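Local coordinates for protein ketol-acid reductoisomerase (uncultured archaeon GZfos26G2, PDB 4XDY) that catalyses the magnesium-dependent alkyl migration and NADH-dependent reduction of 2-acetolactate to 2,3-dihydroxy-3-methylbutanoate in branched-chain amino acid biosynthesis, at residues A[131-136]-A[151-155]; A[1-6]-A[179-185]; A[26-31]-A[136-142]. All coordinates share one frame; numbering follows the deposited sequence.

Contact 1: residues A[131-136]-A[151-155]; sequences MVAPKA and VPGLV. With NAI (1,4-dihydronicotinamide adenine dinucleotide), chain E.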
loop_
_atom_site.group_PDB
_atom_site.type_symbol
_atom_site.label_atom_id
_atom_site.label_comp_id
_atom_site.label_asym_id
_atom_site.label_seq_id
_atom_site.Cartn_x
_atom_site.Cartn_y
_atom_site.Cartn_z
ATOM N N MET A 131 -5.152 -1.919 -27.726
ATOM C CA MET A 131 -4.942 -1.351 -26.403
ATOM C C MET A 131 -3.967 -2.177 -25.627
ATOM O O MET A 131 -4.073 -3.431 -25.571
ATOM C CB MET A 131 -6.279 -1.241 -25.598
ATOM C CG MET A 131 -5.862 -0.837 -24.226
ATOM S SD MET A 131 -7.245 -0.216 -23.392
ATOM C CE MET A 131 -7.952 -1.557 -23.232
ATOM N N VAL A 132 -2.973 -1.516 -25.050
ATOM C CA VAL A 132 -2.069 -2.092 -24.076
ATOM C C VAL A 132 -2.201 -1.307 -22.759
ATOM O O VAL A 132 -1.699 -0.160 -22.655
ATOM C CB VAL A 132 -0.632 -2.187 -24.593
ATOM C CG1 VAL A 132 -0.617 -3.078 -25.873
ATOM C CG2 VAL A 132 -0.022 -0.801 -24.983
ATOM N N ALA A 133 -2.945 -1.872 -21.828
ATOM C CA ALA A 133 -3.342 -1.138 -20.602
ATOM C C ALA A 133 -2.612 -1.629 -19.404
ATOM O O ALA A 133 -2.895 -2.746 -18.962
ATOM C CB ALA A 133 -4.827 -1.264 -20.392
ATOM N N PRO A 134 -1.652 -0.827 -18.821
ATOM C CA PRO A 134 -0.918 -1.317 -17.669
ATOM C C PRO A 134 -1.797 -1.117 -16.442
ATOM O O PRO A 134 -2.377 -0.052 -16.314
ATOM C CB PRO A 134 0.346 -0.410 -17.621
ATOM C CG PRO A 134 -0.120 0.860 -18.263
ATOM C CD PRO A 134 -1.245 0.547 -19.176
ATOM N N LYS A 135 -1.785 -2.073 -15.505
ATOM C CA LYS A 135 -2.502 -1.992 -14.240
ATOM C C LYS A 135 -1.516 -1.394 -13.220
ATOM O O LYS A 135 -1.000 -2.062 -12.283
ATOM C CB LYS A 135 -3.021 -3.403 -13.832
ATOM C CG LYS A 135 -3.938 -4.052 -14.843
ATOM C CD LYS A 135 -5.267 -3.338 -15.044
ATOM C CE LYS A 135 -5.354 -2.334 -16.195
ATOM N NZ LYS A 135 -6.669 -1.560 -16.367
ATOM N N ALA A 136 -1.127 -0.117 -13.484
ATOM C CA ALA A 136 -0.078 0.515 -12.738
ATOM C C ALA A 136 -0.004 2.002 -13.044
ATOM O O ALA A 136 -0.170 2.426 -14.192
ATOM C CB ALA A 136 1.259 -0.076 -13.070
ATOM N N VAL A 151 4.908 -4.618 -14.764
ATOM C CA VAL A 151 3.554 -4.458 -14.154
ATOM C C VAL A 151 2.610 -5.293 -14.953
ATOM O O VAL A 151 2.810 -5.453 -16.195
ATOM C CB VAL A 151 3.110 -2.976 -14.061
ATOM C CG1 VAL A 151 4.060 -2.277 -13.109
ATOM C CG2 VAL A 151 3.086 -2.387 -15.437
ATOM N N PRO A 152 1.518 -5.728 -14.318
ATOM C CA PRO A 152 0.500 -6.471 -15.077
ATOM C C PRO A 152 -0.170 -5.608 -16.154
ATOM O O PRO A 152 -0.219 -4.390 -16.056
ATOM C CB PRO A 152 -0.540 -6.901 -14.017
ATOM C CG PRO A 152 0.174 -6.824 -12.710
ATOM C CD PRO A 152 1.146 -5.655 -12.884
ATOM N N GLY A 153 -0.622 -6.254 -17.215
ATOM C CA GLY A 153 -1.338 -5.576 -18.300
ATOM C C GLY A 153 -2.506 -6.284 -18.933
ATOM O O GLY A 153 -2.642 -7.516 -18.830
ATOM N N LEU A 154 -3.344 -5.512 -19.586
ATOM C CA LEU A 154 -4.521 -5.987 -20.293
ATOM C C LEU A 154 -4.338 -5.599 -21.751
ATOM O O LEU A 154 -3.950 -4.426 -22.083
ATOM C CB LEU A 154 -5.809 -5.336 -19.744
ATOM C CG LEU A 154 -6.472 -6.103 -18.596
ATOM C CD1 LEU A 154 -5.619 -6.514 -17.464
ATOM C CD2 LEU A 154 -7.678 -5.296 -18.061
ATOM N N VAL A 155 -4.592 -6.563 -22.655
ATOM C CA VAL A 155 -4.419 -6.325 -24.067
ATOM C C VAL A 155 -5.707 -6.620 -24.811
ATOM O O VAL A 155 -6.288 -7.688 -24.663
ATOM C CB VAL A 155 -3.246 -7.152 -24.628
ATOM C CG1 VAL A 155 -3.185 -7.066 -26.151
ATOM C CG2 VAL A 155 -1.956 -6.723 -24.023
HETATM P PA NAI E . -1.138 12.978 -18.690
HETATM O O1A NAI E . -2.296 13.675 -17.959
HETATM O O2A NAI E . 0.114 12.698 -17.980
HETATM O O5B NAI E . -0.988 13.769 -20.087
HETATM C C5B NAI E . 0.107 13.444 -20.990
HETATM C C4B NAI E . 0.668 14.773 -21.582
HETATM O O4B NAI E . -0.377 15.287 -22.400
HETATM C C3B NAI E . 1.013 15.927 -20.604
HETATM O O3B NAI E . 2.267 15.618 -19.995
HETATM C C2B NAI E . 0.982 17.135 -21.516
HETATM O O2B NAI E . 2.282 17.301 -22.087
HETATM C C1B NAI E . -0.042 16.686 -22.589
HETATM N N9A NAI E . -1.272 17.454 -22.492
HETATM C C8A NAI E . -1.942 17.694 -21.287
HETATM N N7A NAI E . -3.020 18.427 -21.532
HETATM C C5A NAI E . -3.027 18.685 -22.866
HETATM C C6A NAI E . -3.879 19.446 -23.760
HETATM N N6A NAI E . -4.957 20.106 -23.315
HETATM N N1A NAI E . -3.619 19.460 -25.095
HETATM C C2A NAI E . -2.530 18.831 -25.585
HETATM N N3A NAI E . -1.692 18.114 -24.857
HETATM C C4A NAI E . -1.883 18.021 -23.490
HETATM O O3 NAI E . -1.774 11.525 -19.275
HETATM P PN NAI E . -1.677 10.096 -18.426
HETATM O O1N NAI E . -2.239 10.279 -17.031
HETATM O O2N NAI E . -0.294 9.624 -18.592
HETATM O O5D NAI E . -2.810 9.347 -19.237
HETATM C C5D NAI E . -2.495 8.830 -20.574
HETATM C C4D NAI E . -3.441 7.634 -20.954
HETATM O O4D NAI E . -2.978 6.566 -20.103
HETATM C C3D NAI E . -4.908 7.807 -20.613
HETATM O O3D NAI E . -5.718 7.119 -21.574
HETATM C C2D NAI E . -5.095 7.159 -19.221
HETATM O O2D NAI E . -6.414 6.733 -18.887
HETATM C C1D NAI E . -4.116 6.010 -19.338
HETATM N N1N NAI E . -3.553 5.424 -18.117
HETATM C C2N NAI E . -2.913 6.236 -17.249
HETATM C C3N NAI E . -2.353 5.744 -16.123
HETATM C C7N NAI E . -1.593 6.616 -15.281
HETATM O O7N NAI E . -1.678 7.881 -15.208
HETATM N N7N NAI E . -0.573 6.022 -14.713
HETATM C C4N NAI E . -2.439 4.319 -15.880
HETATM C C5N NAI E . -2.930 3.498 -16.944
HETATM C C6N NAI E . -3.505 4.098 -18.020
#
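Ala133 and Leu154 exchange two backbone hydrogen bonds, the hydrogen-bonded pair of an antiparallel bridge between strands 128-134 and 153-157. Ala133 N reaches Leu154 O at 2.8 Å, and Leu154 N returns to Ala133 O at 2.9 Å. Proline can sit at 134 because it falls in a non-hydrogen-bonded pair with Gly153, where strand 153-157 asks no N-H of it. Beyond it, Lys135 N meets Pro152 O at 2.9 Å, almost straight at 178°, and the chain leaves the strand through an inverse gamma turn centred on Lys135.

The small CB of Ala136 lets Val151 CG1 come to 3.6 Å, while the other branch, CG2, touches Pro134 CB at 4.0 Å. On the face shared by Ala133 and Leu154, Leu154 CD1 lies against CG and CD of Lys135, whose chain crosses it at about a right angle and bends at chi2 (-66°) and chi3.

That bend delivers Lys135 NZ to the carboxylates of Glu191, Glu194 and Asp195, the last a magnesium ligand. The backbone carbonyls Pro134 O and Ala136 O, by contrast, approach the dihydronicotinamide, Ala136 O lying 3.4 Å from NAI C4N, the hydride-bearing carbon. One strand end thus sends oxygens to the cofactor and a lysine, probably balancing charge, to the acidic magnesium site.

Contact 2: residues A[1-6]-A[179-185]; sequences MEILHD and TKAGILE
Ile3 lays CG1 alongside Leu184, 3.7 Å from its CD2, the two side chains pointing the same way, and sets its CG2 over Gly182 CA at 3.6 Å. A side chain at Gly182 would collide with that methyl, and its backbone angles (phi 133°) also favour glycine. Met1 adds its SD against Leu184 CD2.

Leu4 and Ile183 form a single antiparallel bridge: Leu4 N to Ile183 O and Ile183 N to Leu4 O are both 2.9 Å. Water bridges flank it, one joining Glu2 O to Glu185 N, another joining His5 NE2 to Ala181 O; the second lies in the plane of the imidazole at its edge.

Asp6 carries the polar end. Its OD1 accepts Thr179 OG1 at 2.6 Å, and OD2 takes Lys180 NZ at 2.8 Å on its syn lone pair, a salt bridge. The last torsion of Lys180 (chi4 -67°) turns NZ back to the carboxylate. With an alanine here, the Lys180 ammonium would probably lose its counter-charge and the Thr179 hydroxyl its acceptor, leaving the lysine end free to swing.

Strand 183-185 thus lies between the N-terminal segment and strand 153-157, with helix 165-175 packing against Leu4, Thr179 and Ile183, and the second subunit touching Ile3, His5 and Leu184.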
loop_
_atom_site.group_PDB
_atom_site.type_symbol
_atom_site.label_atom_id
_atom_site.label_comp_id
_atom_site.label_asym_id
_atom_site.label_seq_id
_atom_site.Cartn_x
_atom_site.Cartn_y
_atom_site.Cartn_z
ATOM N N MET A 1 -8.274 -18.388 -16.179
ATOM C CA MET A 1 -8.072 -17.700 -17.478
ATOM C C MET A 1 -6.559 -17.601 -17.742
ATOM O O MET A 1 -5.764 -17.595 -16.805
ATOM C CB MET A 1 -8.717 -16.356 -17.348
ATOM C CG MET A 1 -8.558 -15.459 -18.480
ATOM S SD MET A 1 -8.416 -13.757 -17.906
ATOM C CE MET A 1 -8.225 -13.216 -19.593
ATOM N N GLU A 2 -6.162 -17.601 -19.002
ATOM C CA GLU A 2 -4.768 -17.745 -19.350
ATOM C C GLU A 2 -4.148 -16.354 -19.021
ATOM O O GLU A 2 -4.751 -15.289 -19.300
ATOM C CB GLU A 2 -4.637 -18.092 -20.824
ATOM C CG GLU A 2 -3.326 -17.716 -21.514
ATOM C CD GLU A 2 -3.207 -18.257 -22.978
ATOM O OE1 GLU A 2 -2.233 -19.017 -23.230
ATOM O OE2 GLU A 2 -4.029 -17.891 -23.888
ATOM N N ILE A 3 -2.984 -16.439 -18.408
ATOM C CA ILE A 3 -2.046 -15.339 -18.274
ATOM C C ILE A 3 -0.799 -15.553 -19.128
ATOM O O ILE A 3 -0.091 -16.543 -18.972
ATOM C CB ILE A 3 -1.618 -15.211 -16.807
ATOM C CG1 ILE A 3 -2.858 -15.218 -15.890
ATOM C CG2 ILE A 3 -0.659 -14.015 -16.638
ATOM C CD1 ILE A 3 -2.462 -15.211 -14.405
ATOM N N LEU A 4 -0.504 -14.599 -19.997
ATOM C CA LEU A 4 0.665 -14.646 -20.881
ATOM C C LEU A 4 1.888 -14.028 -20.232
ATOM O O LEU A 4 1.811 -12.930 -19.588
ATOM C CB LEU A 4 0.310 -13.999 -22.189
ATOM C CG LEU A 4 -0.935 -14.471 -22.901
ATOM C CD1 LEU A 4 -1.196 -13.684 -24.181
ATOM C CD2 LEU A 4 -0.838 -15.954 -23.253
ATOM N N HIS A 5 2.987 -14.784 -20.259
ATOM C CA HIS A 5 4.269 -14.320 -19.780
ATOM C C HIS A 5 5.295 -14.254 -20.946
ATOM O O HIS A 5 4.923 -14.322 -22.123
ATOM C CB HIS A 5 4.748 -15.197 -18.595
ATOM C CG HIS A 5 3.831 -15.222 -17.408
ATOM N ND1 HIS A 5 2.837 -16.152 -17.250
ATOM C CD2 HIS A 5 3.744 -14.395 -16.334
ATOM C CE1 HIS A 5 2.194 -15.915 -16.118
ATOM N NE2 HIS A 5 2.726 -14.848 -15.550
ATOM N N ASP A 6 6.553 -14.014 -20.588
ATOM C CA ASP A 6 7.614 -13.734 -21.558
ATOM C C ASP A 6 7.704 -14.846 -22.590
ATOM O O ASP A 6 7.733 -14.616 -23.804
ATOM C CB ASP A 6 8.955 -13.680 -20.837
ATOM C CG ASP A 6 9.313 -12.278 -20.323
ATOM O OD1 ASP A 6 8.619 -11.252 -20.604
ATOM O OD2 ASP A 6 10.344 -12.221 -19.623
ATOM N N THR A 179 4.871 -8.522 -19.443
ATOM C CA THR A 179 4.750 -9.984 -19.448
ATOM C C THR A 179 5.475 -10.654 -18.314
ATOM O O THR A 179 5.123 -11.789 -17.957
ATOM C CB THR A 179 5.300 -10.541 -20.823
ATOM O OG1 THR A 179 6.518 -9.872 -21.157
ATOM C CG2 THR A 179 4.343 -10.308 -21.878
ATOM N N LYS A 180 6.446 -9.977 -17.679
ATOM C CA LYS A 180 7.063 -10.552 -16.516
ATOM C C LYS A 180 6.091 -10.707 -15.333
ATOM O O LYS A 180 6.191 -11.630 -14.497
ATOM C CB LYS A 180 8.331 -9.822 -16.141
ATOM C CG LYS A 180 9.376 -9.869 -17.254
ATOM C CD LYS A 180 10.650 -9.248 -16.780
ATOM C CE LYS A 180 11.596 -8.983 -17.917
ATOM N NZ LYS A 180 12.057 -10.271 -18.480
ATOM N N ALA A 181 5.134 -9.788 -15.237
ATOM C CA ALA A 181 4.077 -9.921 -14.241
ATOM C C ALA A 181 2.911 -10.715 -14.827
ATOM O O ALA A 181 2.313 -11.553 -14.138
ATOM C CB ALA A 181 3.592 -8.499 -13.818
ATOM N N GLY A 182 2.574 -10.416 -16.080
ATOM C CA GLY A 182 1.531 -11.136 -16.780
ATOM C C GLY A 182 0.556 -10.260 -17.492
ATOM O O GLY A 182 0.243 -9.136 -17.048
ATOM N N ILE A 183 0.082 -10.772 -18.609
ATOM C CA ILE A 183 -0.871 -10.091 -19.508
ATOM C C ILE A 183 -2.141 -10.939 -19.605
ATOM O O ILE A 183 -2.138 -12.223 -19.715
ATOM C CB ILE A 183 -0.235 -9.916 -20.932
ATOM C CG1 ILE A 183 0.949 -8.987 -20.830
ATOM C CG2 ILE A 183 -1.196 -9.578 -22.031
ATOM C CD1 ILE A 183 0.592 -7.588 -20.494
ATOM N N LEU A 184 -3.261 -10.256 -19.526
ATOM C CA LEU A 184 -4.581 -10.823 -19.782
ATOM C C LEU A 184 -5.158 -10.224 -21.024
ATOM O O LEU A 184 -5.167 -8.973 -21.207
ATOM C CB LEU A 184 -5.554 -10.488 -18.626
ATOM C CG LEU A 184 -5.025 -10.894 -17.256
ATOM C CD1 LEU A 184 -6.059 -10.427 -16.229
ATOM C CD2 LEU A 184 -4.799 -12.402 -17.193
ATOM N N GLU A 185 -5.688 -11.090 -21.909
ATOM C CA GLU A 185 -6.464 -10.599 -23.027
ATOM C C GLU A 185 -7.873 -10.350 -22.709
ATOM O O GLU A 185 -8.498 -11.127 -21.916
ATOM C CB GLU A 185 -6.374 -11.602 -24.188
ATOM C CG GLU A 185 -4.949 -11.822 -24.642
ATOM C CD GLU A 185 -4.887 -12.543 -26.001
ATOM O OE1 GLU A 185 -5.080 -11.902 -27.064
ATOM O OE2 GLU A 185 -4.699 -13.761 -25.962
HETATM O O HOH W 1 -5.279 -13.949 -21.564
HETATM O O HOH W 2 -4.941 -15.286 -23.839
HETATM O O HOH W 3 1.652 -13.940 -13.145
HETATM O O HOH W 4 7.910 -13.887 -17.889
#

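Contact 3: residues A[26-31]-A[136-142]; sequences AQGDAQ and APGTEER. With NAI (1,4-dihydronicotinamide adenine dinucleotide), chain E; HIO (N-hydroxy-N-isopropyloxamic acid), chain H; GOL (glycerol), chain G.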
loop_
_atom_site.group_PDB
_atom_site.type_symbol
_atom_site.label_atom_id
_atom_site.label_comp_id
_atom_site.label_asym_id
_atom_site.label_seq_id
_atom_site.Cartn_x
_atom_site.Cartn_y
_atom_site.Cartn_z
ATOM N N ALA A 26 2.588 10.806 -17.381
ATOM C CA ALA A 26 2.944 9.683 -16.462
ATOM C C ALA A 26 3.168 8.410 -17.292
ATOM O O ALA A 26 4.167 7.700 -17.101
ATOM C CB ALA A 26 1.789 9.452 -15.485
ATOM N N GLN A 27 2.224 8.109 -18.177
ATOM C CA GLN A 27 2.315 6.913 -19.005
ATOM C C GLN A 27 3.278 7.071 -20.219
ATOM O O GLN A 27 4.042 6.160 -20.492
ATOM C CB GLN A 27 0.942 6.445 -19.451
ATOM C CG GLN A 27 0.138 5.731 -18.342
ATOM C CD GLN A 27 0.795 4.492 -17.760
ATOM O OE1 GLN A 27 0.640 4.183 -16.558
ATOM N NE2 GLN A 27 1.501 3.791 -18.573
ATOM N N GLY A 28 3.211 8.171 -20.933
ATOM C CA GLY A 28 4.023 8.364 -22.132
ATOM C C GLY A 28 5.501 8.334 -21.772
ATOM O O GLY A 28 6.314 7.726 -22.492
ATOM N N ASP A 29 5.867 9.001 -20.675
ATOM C CA ASP A 29 7.254 9.024 -20.196
ATOM C C ASP A 29 7.726 7.589 -19.834
ATOM O O ASP A 29 8.741 7.059 -20.390
ATOM C CB ASP A 29 7.412 10.085 -19.080
ATOM C CG ASP A 29 8.842 10.291 -18.608
ATOM O OD1 ASP A 29 9.741 9.408 -18.752
ATOM O OD2 ASP A 29 9.099 11.329 -17.969
ATOM N N ALA A 30 6.940 6.880 -19.010
ATOM C CA ALA A 30 7.294 5.509 -18.653
ATOM C C ALA A 30 7.364 4.614 -19.871
ATOM O O ALA A 30 8.359 3.866 -20.026
ATOM C CB ALA A 30 6.265 4.951 -17.684
ATOM N N GLN A 31 6.326 4.643 -20.686
ATOM C CA GLN A 31 6.210 3.683 -21.789
ATOM C C GLN A 31 7.300 3.967 -22.866
ATOM O O GLN A 31 7.961 3.038 -23.364
ATOM C CB GLN A 31 4.854 3.616 -22.400
ATOM C CG GLN A 31 3.848 3.063 -21.391
ATOM C CD GLN A 31 2.479 2.694 -21.966
ATOM O OE1 GLN A 31 1.423 2.900 -21.341
ATOM N NE2 GLN A 31 2.484 2.234 -23.137
ATOM N N ALA A 136 -1.127 -0.117 -13.484
ATOM C CA ALA A 136 -0.078 0.515 -12.738
ATOM C C ALA A 136 -0.004 2.002 -13.044
ATOM O O ALA A 136 -0.170 2.426 -14.192
ATOM C CB ALA A 136 1.259 -0.076 -13.070
ATOM N N PRO A 137 0.261 2.807 -11.996
ATOM C CA PRO A 137 0.675 4.170 -12.270
ATOM C C PRO A 137 2.057 4.235 -13.012
ATOM O O PRO A 137 2.962 3.444 -12.759
ATOM C CB PRO A 137 0.751 4.823 -10.882
ATOM C CG PRO A 137 1.059 3.675 -9.987
ATOM C CD PRO A 137 0.409 2.461 -10.586
ATOM N N GLY A 138 2.216 5.233 -13.852
ATOM C CA GLY A 138 3.334 5.206 -14.768
ATOM C C GLY A 138 4.720 5.256 -14.108
ATOM O O GLY A 138 5.655 4.622 -14.591
ATOM N N THR A 139 4.842 5.996 -12.991
ATOM C CA THR A 139 6.110 6.165 -12.277
ATOM C C THR A 139 6.561 4.782 -11.735
ATOM O O THR A 139 7.756 4.439 -11.765
ATOM C CB THR A 139 6.002 7.174 -11.132
ATOM O OG1 THR A 139 4.915 6.807 -10.267
ATOM C CG2 THR A 139 5.764 8.629 -11.719
ATOM N N GLU A 140 5.587 3.961 -11.246
ATOM C CA GLU A 140 5.897 2.693 -10.572
ATOM C C GLU A 140 6.118 1.589 -11.645
ATOM O O GLU A 140 6.927 0.718 -11.452
ATOM C CB GLU A 140 4.774 2.328 -9.600
ATOM C CG GLU A 140 4.498 3.449 -8.586
ATOM C CD GLU A 140 5.768 4.103 -8.068
ATOM O OE1 GLU A 140 6.446 3.407 -7.286
ATOM O OE2 GLU A 140 6.064 5.307 -8.402
ATOM N N GLU A 141 5.482 1.760 -12.781
ATOM C CA GLU A 141 5.701 0.971 -14.016
ATOM C C GLU A 141 7.146 1.101 -14.507
ATOM O O GLU A 141 7.841 0.079 -14.777
ATOM C CB GLU A 141 4.729 1.442 -15.091
ATOM C CG GLU A 141 4.929 0.843 -16.469
ATOM C CD GLU A 141 4.033 1.480 -17.509
ATOM O OE1 GLU A 141 3.112 2.235 -17.122
ATOM O OE2 GLU A 141 4.255 1.241 -18.718
ATOM N N ARG A 142 7.645 2.331 -14.543
ATOM C CA ARG A 142 9.002 2.542 -14.942
ATOM C C ARG A 142 10.028 1.945 -13.974
ATOM O O ARG A 142 10.925 1.247 -14.392
ATOM C CB ARG A 142 9.250 4.040 -15.146
ATOM C CG ARG A 142 10.737 4.343 -15.456
ATOM C CD ARG A 142 11.108 3.726 -16.802
ATOM N NE ARG A 142 12.415 4.255 -17.262
ATOM C CZ ARG A 142 13.223 3.630 -18.124
ATOM N NH1 ARG A 142 12.931 2.428 -18.566
ATOM N NH2 ARG A 142 14.387 4.197 -18.462
HETATM P PA NAI E . -1.138 12.978 -18.690
HETATM O O1A NAI E . -2.296 13.675 -17.959
HETATM O O2A NAI E . 0.114 12.698 -17.980
HETATM O O5B NAI E . -0.988 13.769 -20.087
HETATM C C5B NAI E . 0.107 13.444 -20.990
HETATM C C4B NAI E . 0.668 14.773 -21.582
HETATM O O4B NAI E . -0.377 15.287 -22.400
HETATM C C3B NAI E . 1.013 15.927 -20.604
HETATM O O3B NAI E . 2.267 15.618 -19.995
HETATM C C2B NAI E . 0.982 17.135 -21.516
HETATM O O2B NAI E . 2.282 17.301 -22.087
HETATM C C1B NAI E . -0.042 16.686 -22.589
HETATM N N9A NAI E . -1.272 17.454 -22.492
HETATM C C8A NAI E . -1.942 17.694 -21.287
HETATM N N7A NAI E . -3.020 18.427 -21.532
HETATM C C5A NAI E . -3.027 18.685 -22.866
HETATM C C6A NAI E . -3.879 19.446 -23.760
HETATM N N6A NAI E . -4.957 20.106 -23.315
HETATM N N1A NAI E . -3.619 19.460 -25.095
HETATM C C2A NAI E . -2.530 18.831 -25.585
HETATM N N3A NAI E . -1.692 18.114 -24.857
HETATM C C4A NAI E . -1.883 18.021 -23.490
HETATM O O3 NAI E . -1.774 11.525 -19.275
HETATM P PN NAI E . -1.677 10.096 -18.426
HETATM O O1N NAI E . -2.239 10.279 -17.031
HETATM O O2N NAI E . -0.294 9.624 -18.592
HETATM O O5D NAI E . -2.810 9.347 -19.237
HETATM C C5D NAI E . -2.495 8.830 -20.574
HETATM C C4D NAI E . -3.441 7.634 -20.954
HETATM O O4D NAI E . -2.978 6.566 -20.103
HETATM C C3D NAI E . -4.908 7.807 -20.613
HETATM O O3D NAI E . -5.718 7.119 -21.574
HETATM C C2D NAI E . -5.095 7.159 -19.221
HETATM O O2D NAI E . -6.414 6.733 -18.887
HETATM C C1D NAI E . -4.116 6.010 -19.338
HETATM N N1N NAI E . -3.553 5.424 -18.117
HETATM C C2N NAI E . -2.913 6.236 -17.249
HETATM C C3N NAI E . -2.353 5.744 -16.123
HETATM C C7N NAI E . -1.593 6.616 -15.281
HETATM O O7N NAI E . -1.678 7.881 -15.208
HETATM N N7N NAI E . -0.573 6.022 -14.713
HETATM C C4N NAI E . -2.439 4.319 -15.880
HETATM C C5N NAI E . -2.930 3.498 -16.944
HETATM C C6N NAI E . -3.505 4.098 -18.020
HETATM C C1 HIO H . -5.532 5.756 -14.043
HETATM O O11 HIO H . -6.532 6.050 -14.750
HETATM O O12 HIO H . -4.579 6.510 -13.662
HETATM C C2 HIO H . -5.510 4.255 -13.751
HETATM O O2 HIO H . -6.237 3.515 -14.464
HETATM N N3 HIO H . -4.871 3.723 -12.726
HETATM O O3 HIO H . -4.608 2.284 -12.722
HETATM C C4 HIO H . -4.350 4.484 -11.631
HETATM C C41 HIO H . -4.814 3.837 -10.320
HETATM C C42 HIO H . -2.837 4.502 -11.813
HETATM C C1 GOL G . 13.117 9.317 -18.033
HETATM O O1 GOL G . 11.910 9.807 -17.463
HETATM C C2 GOL G . 13.571 8.105 -17.237
HETATM O O2 GOL G . 12.627 7.016 -17.448
HETATM C C3 GOL G . 14.984 7.726 -17.740
HETATM O O3 GOL G . 15.467 6.507 -17.149
#
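Gln27 NE2 is held by two acceptors: Glu141 OE1 at 2.7 Å across the contact, and more weakly Gln31 OE1, one turn along its own helix and also hydrogen-bonded to Ser111. The bond to Glu141 uses the syn lone pair of OE1, with the carboxylate and amide planes nearly coplanar, 24° apart. Glutamine suits the place because its other end, OE1, receives a weak bond from the carboxamide N7N of the dihydronicotinamide at 2.9 Å. With chi2 at -59° the amide swings round to Glu141 while CG rests 3.3 Å from NAI C2N, on the nicotinamide ring. Glu141 reaches across with an extended chain, and its other oxygen, OE2, has a weak hydrogen bond from Trp178 NE1.

This is the cofactor end of the Rossmann fold: helix 26-37 follows strand 18-22, the glycine pattern, which runs into the helix at Gly28, is consistent with the GxGxxG of such folds, and the first helix amides bind the pyrophosphate. Gln27 N donates to NAI O2N at 3.0 Å, nearly straight at 170°, and Ala26 N to O2A. Segments 26-31 and 138-142 run nearly parallel, their axes 8.3 Å apart at closest approach. Such closeness needs small residues: Gly138 CA lies 3.5 Å from Ala26 O, where any side chain would clash, and Ala30 CB fits against Gly138 O and Arg142 CB. Pro137 takes the N-cap position, with its CB against the C42 methyl of bound N-hydroxy-N-isopropyloxamic acid. Farther along, Arg142 NE and NH2 hold two hydroxyls of a glycerol, probably from the crystallisation liquor, whose O1 donates to Asp29 OD1; Arg142 also pairs with Asp37.

Contacts 1 and 3 share Ala136, where strand 128-134 gives way to helix 138-146, and their centres lie 11 Å apart. Pro134 CG joins them, 3.4 Å from Gln27 NE2, and Val151 CG1 packs 3.7 Å from Glu141 CA. Both touch NADH, so strand end and paired helices line one cofactor pocket. Contact 2 continues the sheet outward from contact 1: Val155 N to Leu184 O and Gly153 O to Leu184 N, each 2.9 Å, are probable hydrogen bonds. It lies away from the chemistry, with the side chain of Ile183 about 12 Å from NADH and nearest atoms about 9 Å from contact 3. All three contacts touch the second subunit.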